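Inorganic pyrophosphatase (Neisseria gonorrhoeae, PDB 5TEA) catalyses the magnesium-dependent hydrolysis of inorganic pyrophosphate to two phosphate ions and works as a homohexamer. Local coordinates at the interface of chains A and B. Sequence-based numbering; all coordinates share one arbitrary frame. Chains: chain A/B, Inorganic pyrophosphatase.

The interface of chains A and B. Residues chain A 123-126, 128; chain B 136, 138-139, 142.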
# COMPACT_ATOMS: atom_id res chain seq x y z
N ARG A 123 -7.60 -11.42 18.04
CA ARG A 123 -8.39 -12.50 17.46
C ARG A 123 -7.95 -12.85 16.04
O ARG A 123 -8.59 -13.68 15.40
CB ARG A 123 -9.86 -12.13 17.51
CG ARG A 123 -10.27 -11.80 18.95
CD ARG A 123 -11.74 -11.60 19.17
NE ARG A 123 -11.97 -11.11 20.52
CZ ARG A 123 -13.17 -10.91 21.06
NH1 ARG A 123 -14.27 -11.16 20.36
NH2 ARG A 123 -13.27 -10.45 22.30
N ASN A 124 -6.86 -12.26 15.56
CA ASN A 124 -6.25 -12.68 14.31
C ASN A 124 -5.29 -13.86 14.51
O ASN A 124 -5.27 -14.78 13.69
CB ASN A 124 -5.50 -11.52 13.66
CG ASN A 124 -4.91 -11.90 12.31
OD1 ASN A 124 -5.60 -12.44 11.45
ND2 ASN A 124 -3.61 -11.67 12.14
N ASN A 125 -4.51 -13.86 15.58
CA ASN A 125 -3.65 -15.00 15.90
C ASN A 125 -4.08 -15.72 17.17
O ASN A 125 -3.43 -16.68 17.58
CB ASN A 125 -2.17 -14.58 15.97
CG ASN A 125 -1.85 -13.67 17.16
OD1 ASN A 125 -2.60 -13.57 18.13
ND2 ASN A 125 -0.71 -13.00 17.09
N GLY A 126 -5.19 -15.31 17.77
CA GLY A 126 -5.71 -16.00 18.94
C GLY A 126 -4.82 -15.84 20.15
O GLY A 126 -4.64 -16.81 20.91
N ALA A 128 -1.56 -15.57 20.35
CA ALA A 128 -0.50 -16.57 20.22
C ALA A 128 0.77 -16.19 20.97
O ALA A 128 1.57 -17.07 21.27
CB ALA A 128 -0.15 -16.77 18.75
N PRO B 136 -0.20 -20.34 14.07
CA PRO B 136 -1.30 -20.04 15.01
C PRO B 136 -2.56 -20.78 14.56
O PRO B 136 -2.91 -20.77 13.39
CB PRO B 136 -1.46 -18.52 14.92
CG PRO B 136 -0.58 -18.06 13.82
CD PRO B 136 0.41 -19.13 13.51
N GLN B 138 -5.50 -19.96 15.05
CA GLN B 138 -6.50 -19.04 14.52
C GLN B 138 -6.28 -18.75 13.04
O GLN B 138 -7.23 -18.43 12.33
CB GLN B 138 -6.49 -17.74 15.34
CG GLN B 138 -7.67 -16.81 15.09
CD GLN B 138 -8.94 -17.26 15.80
OE1 GLN B 138 -9.10 -18.44 16.14
NE2 GLN B 138 -9.85 -16.31 16.04
N LEU B 139 -5.04 -18.87 12.56
CA LEU B 139 -4.80 -18.70 11.13
C LEU B 139 -5.40 -19.86 10.33
O LEU B 139 -6.01 -19.65 9.28
CB LEU B 139 -3.30 -18.58 10.84
CG LEU B 139 -2.92 -18.62 9.36
CD1 LEU B 139 -3.59 -17.46 8.58
CD2 LEU B 139 -1.41 -18.61 9.15
N GLN B 142 -9.07 -19.37 10.16
CA GLN B 142 -9.44 -18.38 9.15
C GLN B 142 -9.38 -18.96 7.74
O GLN B 142 -10.27 -18.70 6.92
CB GLN B 142 -8.53 -17.16 9.24
CG GLN B 142 -8.68 -16.33 10.49
CD GLN B 142 -7.81 -15.08 10.45
OE1 GLN B 142 -7.89 -14.31 9.50
NE2 GLN B 142 -6.96 -14.90 11.46
O HOH W 1 -3.99 -19.32 17.61
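The carbon-bearing stem of B:Gln138 lies along the loop A:123-128 at the apolar middle of this patch. Its CB rests over the backbone of the loop, 4.0 Å from CA of A:Asn125 and 4.1 Å from CA of A:Gly126. Glycine suits this place because it shows the partner only backbone, and it holds a positive phi. Beside it, the ring of B:Pro136 turns its CB towards CB of A:Asn125, with A:Ala128 a looser neighbour; a rigid proline fits the residue just ahead of helix B:137-149.

B:Gln138 also serves the polar rim. Its CG is anti to the backbone N (chi1 -167°), and a bend at chi2 folds the amide back along the loop. NE2 thereby donates to the backbone carbonyl O of A:Arg123 at 3.0 Å. That oxygen lies nearly in the glutamine's amide plane, although the donor stands above the carbonyl plane. Glutamine is long enough to cover the loop with methylenes and still reach a carbonyl with its tip.

Farther along the helix, the extended end of B:Gln142, an arm long enough to reach the loop, meets A:Asn124 tip to tip, the two side chains crossing at about a right angle. NE2 gives a nearly straight bond of 2.8 Å (167° at H) to the side-chain OD1, approaching above its carbonyl plane, with the amides turned 64° apart. Asparagine suits the loop side because its short amide offers a carbonyl to the partner's N-H.

A water bridges the other flank, 2.7 Å from the backbone O of A:Asn125 and 3.0 Å from the backbone N of B:Gln138, thus engaging an amide in the helix's first turn. On the loop's own side, asparagine suits position A:Asn125 because its OD1 can bond back to the loop: it accepts the backbone N of A:Ala128 at 3.2 Å, from above the carbonyl plane, which probably helps hold the turn.

Repeated by two-fold symmetry, this loop-to-helix contact joins two subunits and probably contributes to holding the pyrophosphatase hexamer together.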